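Local coordinates for protein putative oxidoreductase (Salmonella enterica subsp. enterica serovar Typhimurium, PDB 3NX4) that binds NADP and probably reduces acryloyl-CoA with NADPH, as a member of the medium-chain dehydrogenase/reductase superfamily, at residues 29-43 with 63-77. Numbering follows the deposited sequence.
Sequences DVTVDVHWSSLNYKD and IDFAGTVHASEDPRF. With NAP (NADP nicotinamide-adenine-dinucleotide phosphate), chain C.
The imidazole of His-35 meets Thr-68 at its edge, near the ring plane, with CE1 3.1 Å from OG1. One face of that ring carries the carbonyl oxygen of Asp-33, over its centre. Thr-68 OG1 is also hydrogen-bonded to Glu-82. The ring of Phe-65 is met obliquely by two valines: CE1 lies 3.9 Å from Val-32 CG1, and Val-34 crosses at about a right angle. Phe-65 CG sits between the backbone N and the carbonyl carbon (chi1 69°), and the ring reaches out to Val-32.

The amide of Asn-40 is held nearly in plane with its acceptors. ND2 donates to Asp-64 OD2 at 2.7 Å, from above the carboxylate plane, and also to Asp-43 OD2. Ser-38 OG reaches the anti lone pair of the same Asp-64 oxygen, 2.9 Å away, and also bonds Arg-318. Asp-64 OD1 is bonded to Thr-126. These donors probably stabilise the buried carboxylate's negative charge. Asp-43 OD1 takes the backbone N of Ile-63 at 3.0 Å, on its syn side.

Between these ends the antiparallel strands pair through their backbones. Ala-66 O accepts from both His-35 N and Trp-36 N, a classic beta bulge. A second bulge puts His-70 and Ala-71 opposite Thr-31. At the far end one water bridges the carboxylates of Asp-29 and Asp-74.

Tyr-41 N bonds NADP O1N at 3.3 Å, just beyond the Asn-40 network. The bulged strand pair belongs to the GroES-like domain of medium-chain dehydrogenases/reductases, and leads here into the cofactor site.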
# COMPACT_ATOMS: atom_id res chain seq x y z
N ASP A 29 7.75 30.07 -20.43
CA ASP A 29 8.39 29.93 -21.73
C ASP A 29 7.45 29.63 -22.88
O ASP A 29 7.75 29.95 -24.02
CB ASP A 29 9.48 28.86 -21.68
CG ASP A 29 10.64 29.26 -20.81
OD1 ASP A 29 10.89 30.48 -20.67
OD2 ASP A 29 11.31 28.36 -20.27
N VAL A 30 6.31 29.00 -22.59
CA VAL A 30 5.43 28.56 -23.66
C VAL A 30 4.04 29.16 -23.52
O VAL A 30 3.39 29.00 -22.49
CB VAL A 30 5.33 27.03 -23.71
CG1 VAL A 30 4.67 26.61 -25.00
CG2 VAL A 30 6.72 26.41 -23.59
N THR A 31 3.60 29.85 -24.57
CA THR A 31 2.26 30.42 -24.64
C THR A 31 1.36 29.55 -25.50
O THR A 31 1.66 29.26 -26.65
CB THR A 31 2.27 31.84 -25.22
OG1 THR A 31 2.97 32.70 -24.32
CG2 THR A 31 0.85 32.34 -25.41
N VAL A 32 0.24 29.14 -24.92
CA VAL A 32 -0.67 28.21 -25.58
C VAL A 32 -2.03 28.85 -25.80
O VAL A 32 -2.60 29.44 -24.89
CB VAL A 32 -0.84 26.94 -24.73
CG1 VAL A 32 -1.76 25.96 -25.43
CG2 VAL A 32 0.53 26.30 -24.45
N ASP A 33 -2.53 28.73 -27.02
CA ASP A 33 -3.91 29.10 -27.32
C ASP A 33 -4.77 27.88 -27.02
O ASP A 33 -4.68 26.88 -27.72
CB ASP A 33 -4.05 29.52 -28.78
CG ASP A 33 -3.23 30.76 -29.11
OD1 ASP A 33 -2.89 31.53 -28.18
OD2 ASP A 33 -2.93 30.97 -30.30
N VAL A 34 -5.57 27.98 -25.96
CA VAL A 34 -6.33 26.86 -25.44
C VAL A 34 -7.59 26.60 -26.24
O VAL A 34 -8.35 27.53 -26.53
CB VAL A 34 -6.70 27.09 -23.96
CG1 VAL A 34 -7.60 25.96 -23.45
CG2 VAL A 34 -5.43 27.21 -23.11
N HIS A 35 -7.82 25.35 -26.61
CA HIS A 35 -9.01 25.00 -27.38
C HIS A 35 -9.99 24.17 -26.57
O HIS A 35 -11.20 24.23 -26.81
CB HIS A 35 -8.62 24.29 -28.67
CG HIS A 35 -7.80 25.14 -29.59
ND1 HIS A 35 -6.72 24.65 -30.30
CD2 HIS A 35 -7.88 26.45 -29.89
CE1 HIS A 35 -6.18 25.62 -31.01
NE2 HIS A 35 -6.86 26.73 -30.78
N TRP A 36 -9.47 23.41 -25.61
CA TRP A 36 -10.29 22.58 -24.75
C TRP A 36 -9.75 22.58 -23.33
O TRP A 36 -8.54 22.69 -23.11
CB TRP A 36 -10.32 21.14 -25.26
CG TRP A 36 -10.83 21.02 -26.65
CD1 TRP A 36 -10.09 20.97 -27.80
CD2 TRP A 36 -12.20 20.94 -27.05
NE1 TRP A 36 -10.91 20.86 -28.89
CE2 TRP A 36 -12.21 20.85 -28.46
CE3 TRP A 36 -13.42 20.94 -26.36
CZ2 TRP A 36 -13.40 20.76 -29.18
CZ3 TRP A 36 -14.59 20.86 -27.08
CH2 TRP A 36 -14.57 20.76 -28.48
N SER A 37 -10.65 22.47 -22.36
CA SER A 37 -10.28 22.19 -20.99
C SER A 37 -11.28 21.16 -20.44
O SER A 37 -12.04 20.57 -21.20
CB SER A 37 -10.25 23.46 -20.13
OG SER A 37 -9.74 23.19 -18.83
N SER A 38 -11.27 20.95 -19.13
CA SER A 38 -12.25 20.07 -18.51
C SER A 38 -12.51 20.47 -17.07
O SER A 38 -11.83 21.35 -16.54
CB SER A 38 -11.80 18.60 -18.59
OG SER A 38 -10.96 18.23 -17.51
N LEU A 39 -13.51 19.86 -16.45
CA LEU A 39 -13.75 20.07 -15.03
C LEU A 39 -13.53 18.77 -14.29
O LEU A 39 -14.23 17.79 -14.53
CB LEU A 39 -15.18 20.55 -14.78
CG LEU A 39 -15.55 21.90 -15.38
CD1 LEU A 39 -16.99 22.27 -15.00
CD2 LEU A 39 -14.57 22.96 -14.90
N ASN A 40 -12.56 18.78 -13.38
CA ASN A 40 -12.32 17.66 -12.48
C ASN A 40 -12.89 17.98 -11.11
O ASN A 40 -13.25 19.11 -10.83
CB ASN A 40 -10.82 17.40 -12.35
CG ASN A 40 -10.18 17.02 -13.67
OD1 ASN A 40 -10.15 15.84 -14.03
ND2 ASN A 40 -9.68 18.03 -14.41
N TYR A 41 -12.96 16.97 -10.26
CA TYR A 41 -13.41 17.18 -8.89
C TYR A 41 -12.60 18.30 -8.25
O TYR A 41 -13.15 19.17 -7.57
CB TYR A 41 -13.28 15.88 -8.08
CG TYR A 41 -13.93 15.95 -6.72
CD1 TYR A 41 -13.18 16.16 -5.57
CD2 TYR A 41 -15.31 15.81 -6.58
CE1 TYR A 41 -13.78 16.23 -4.33
CE2 TYR A 41 -15.92 15.87 -5.34
CZ TYR A 41 -15.15 16.09 -4.22
OH TYR A 41 -15.75 16.16 -2.98
N LYS A 42 -11.29 18.30 -8.47
CA LYS A 42 -10.45 19.33 -7.86
C LYS A 42 -10.80 20.72 -8.39
O LYS A 42 -10.82 21.69 -7.63
CB LYS A 42 -8.96 19.02 -8.04
CG LYS A 42 -8.08 19.76 -7.03
CD LYS A 42 -6.62 19.84 -7.44
CE LYS A 42 -5.98 18.48 -7.51
NZ LYS A 42 -4.50 18.59 -7.71
N ASP A 43 -11.09 20.82 -9.69
CA ASP A 43 -11.52 22.09 -10.28
C ASP A 43 -12.85 22.54 -9.65
O ASP A 43 -13.06 23.73 -9.42
CB ASP A 43 -11.72 21.96 -11.79
CG ASP A 43 -10.45 21.62 -12.53
OD1 ASP A 43 -9.41 22.27 -12.28
OD2 ASP A 43 -10.49 20.70 -13.38
N ILE A 63 -7.03 22.58 -14.06
CA ILE A 63 -5.79 21.84 -13.94
C ILE A 63 -5.40 21.17 -15.26
O ILE A 63 -4.32 20.60 -15.38
CB ILE A 63 -5.85 20.79 -12.80
CG1 ILE A 63 -6.90 19.72 -13.10
CG2 ILE A 63 -6.17 21.47 -11.47
CD1 ILE A 63 -7.09 18.71 -11.95
N ASP A 64 -6.29 21.24 -16.24
CA ASP A 64 -6.04 20.65 -17.55
C ASP A 64 -6.22 21.67 -18.66
O ASP A 64 -6.99 22.62 -18.52
CB ASP A 64 -7.05 19.52 -17.84
CG ASP A 64 -7.11 18.47 -16.76
OD1 ASP A 64 -6.11 18.27 -16.04
OD2 ASP A 64 -8.17 17.80 -16.66
N PHE A 65 -5.53 21.46 -19.78
CA PHE A 65 -5.89 22.14 -21.02
C PHE A 65 -5.25 21.44 -22.21
O PHE A 65 -4.30 20.68 -22.07
CB PHE A 65 -5.55 23.65 -20.99
CG PHE A 65 -4.06 23.96 -20.98
CD1 PHE A 65 -3.28 23.73 -22.10
CD2 PHE A 65 -3.45 24.50 -19.85
CE1 PHE A 65 -1.91 24.03 -22.10
CE2 PHE A 65 -2.10 24.81 -19.85
CZ PHE A 65 -1.32 24.57 -20.97
N ALA A 66 -5.81 21.69 -23.39
CA ALA A 66 -5.20 21.25 -24.63
C ALA A 66 -5.33 22.39 -25.65
O ALA A 66 -6.37 23.03 -25.74
CB ALA A 66 -5.86 20.01 -25.15
N GLY A 67 -4.27 22.64 -26.40
CA GLY A 67 -4.32 23.70 -27.38
C GLY A 67 -3.10 23.71 -28.27
O GLY A 67 -2.37 22.72 -28.35
N THR A 68 -2.89 24.84 -28.94
CA THR A 68 -1.81 24.98 -29.90
C THR A 68 -0.84 26.04 -29.41
O THR A 68 -1.24 27.12 -28.97
CB THR A 68 -2.38 25.44 -31.27
OG1 THR A 68 -3.40 24.53 -31.69
CG2 THR A 68 -1.28 25.48 -32.32
N VAL A 69 0.45 25.73 -29.50
CA VAL A 69 1.49 26.68 -29.11
C VAL A 69 1.44 27.92 -30.01
O VAL A 69 1.50 27.81 -31.23
CB VAL A 69 2.88 26.03 -29.18
CG1 VAL A 69 3.99 27.06 -28.93
CG2 VAL A 69 2.97 24.85 -28.19
N HIS A 70 1.30 29.09 -29.40
CA HIS A 70 1.39 30.34 -30.15
C HIS A 70 2.85 30.75 -30.29
O HIS A 70 3.32 31.12 -31.37
CB HIS A 70 0.62 31.46 -29.47
CG HIS A 70 0.82 32.80 -30.11
ND1 HIS A 70 0.37 33.09 -31.38
CD2 HIS A 70 1.43 33.92 -29.66
CE1 HIS A 70 0.69 34.33 -31.69
NE2 HIS A 70 1.33 34.86 -30.66
N ALA A 71 3.58 30.69 -29.17
CA ALA A 71 5.00 31.03 -29.15
C ALA A 71 5.71 30.24 -28.08
O ALA A 71 5.11 29.86 -27.08
CB ALA A 71 5.18 32.52 -28.92
N SER A 72 7.00 30.00 -28.28
CA SER A 72 7.80 29.24 -27.33
C SER A 72 9.24 29.72 -27.25
O SER A 72 9.90 29.90 -28.27
CB SER A 72 7.81 27.76 -27.70
OG SER A 72 8.70 27.04 -26.86
N GLU A 73 9.73 29.90 -26.03
CA GLU A 73 11.15 30.13 -25.77
C GLU A 73 11.83 28.83 -25.33
O GLU A 73 13.02 28.81 -25.02
CB GLU A 73 11.33 31.19 -24.69
CG GLU A 73 11.12 32.61 -25.17
CD GLU A 73 11.16 33.61 -24.03
OE1 GLU A 73 10.61 33.30 -22.95
OE2 GLU A 73 11.73 34.70 -24.22
N ASP A 74 11.07 27.75 -25.30
CA ASP A 74 11.59 26.44 -24.94
C ASP A 74 11.93 25.70 -26.23
O ASP A 74 11.08 25.56 -27.11
CB ASP A 74 10.53 25.66 -24.15
CG ASP A 74 11.09 24.41 -23.50
OD1 ASP A 74 11.51 23.50 -24.23
OD2 ASP A 74 11.09 24.35 -22.25
N PRO A 75 13.18 25.21 -26.35
CA PRO A 75 13.57 24.58 -27.62
C PRO A 75 12.82 23.27 -27.92
O PRO A 75 12.91 22.77 -29.03
CB PRO A 75 15.08 24.32 -27.43
CG PRO A 75 15.26 24.24 -25.95
CD PRO A 75 14.26 25.20 -25.36
N ARG A 76 12.06 22.75 -26.95
CA ARG A 76 11.31 21.51 -27.18
C ARG A 76 9.93 21.73 -27.80
O ARG A 76 9.27 20.78 -28.22
CB ARG A 76 11.16 20.73 -25.87
CG ARG A 76 12.46 20.26 -25.25
CD ARG A 76 12.22 19.77 -23.84
NE ARG A 76 11.83 20.86 -22.96
CZ ARG A 76 11.53 20.73 -21.67
NH1 ARG A 76 11.54 19.53 -21.10
NH2 ARG A 76 11.19 21.79 -20.96
N PHE A 77 9.50 22.99 -27.86
CA PHE A 77 8.18 23.31 -28.40
C PHE A 77 8.26 24.42 -29.44
O PHE A 77 9.11 25.31 -29.36
CB PHE A 77 7.21 23.67 -27.28
CG PHE A 77 7.03 22.56 -26.28
CD1 PHE A 77 6.08 21.58 -26.49
CD2 PHE A 77 7.85 22.48 -25.16
CE1 PHE A 77 5.94 20.54 -25.59
CE2 PHE A 77 7.71 21.44 -24.26
CZ PHE A 77 6.75 20.47 -24.47
PA NAP C . -16.22 12.69 -9.61
O1A NAP C . -16.45 12.70 -11.06
O2A NAP C . -16.99 13.65 -8.79
O5B NAP C . -16.38 11.21 -9.03
C5B NAP C . -16.51 11.03 -7.65
C4B NAP C . -17.54 9.92 -7.49
O4B NAP C . -17.58 9.53 -6.15
C3B NAP C . -18.96 10.39 -7.85
O3B NAP C . -19.25 10.11 -9.20
C2B NAP C . -19.83 9.55 -6.93
O2B NAP C . -20.08 8.33 -7.59
C1B NAP C . -18.91 9.24 -5.76
N9A NAP C . -19.21 10.09 -4.59
C8A NAP C . -19.42 11.44 -4.57
N7A NAP C . -19.64 11.82 -3.29
C5A NAP C . -19.56 10.73 -2.50
C6A NAP C . -19.69 10.54 -1.13
N6A NAP C . -19.96 11.56 -0.32
N1A NAP C . -19.55 9.28 -0.60
C2A NAP C . -19.27 8.21 -1.43
N3A NAP C . -19.14 8.40 -2.79
C4A NAP C . -19.28 9.64 -3.31
O3 NAP C . -14.66 12.99 -9.31
PN NAP C . -13.36 12.62 -10.17
O1N NAP C . -12.92 13.78 -10.97
O2N NAP C . -13.67 11.34 -10.85
O5D NAP C . -12.33 12.38 -8.96
C5D NAP C . -12.59 11.33 -8.06
C4D NAP C . -11.74 11.50 -6.81
O4D NAP C . -10.39 11.36 -7.18
C3D NAP C . -11.87 12.90 -6.23
O3D NAP C . -11.81 12.82 -4.82
C2D NAP C . -10.67 13.64 -6.75
O2D NAP C . -10.25 14.64 -5.86
C1D NAP C . -9.66 12.51 -6.81
N1N NAP C . -8.58 12.72 -7.78
C2N NAP C . -7.30 12.77 -7.31
C3N NAP C . -6.22 12.95 -8.17
C7N NAP C . -4.87 12.48 -7.68
O7N NAP C . -3.71 13.14 -8.09
N7N NAP C . -4.83 11.44 -6.86
C4N NAP C . -6.46 13.06 -9.54
C5N NAP C . -7.78 13.00 -10.01
C6N NAP C . -8.83 12.82 -9.12
P2B NAP C . -21.50 7.57 -7.41
O1X NAP C . -21.58 6.53 -8.49
O2X NAP C . -21.54 6.90 -6.06
O3X NAP C . -22.60 8.59 -7.54
O HOH W 1 10.29 26.00 -20.51
O HOH W 2 -9.28 21.69 -15.71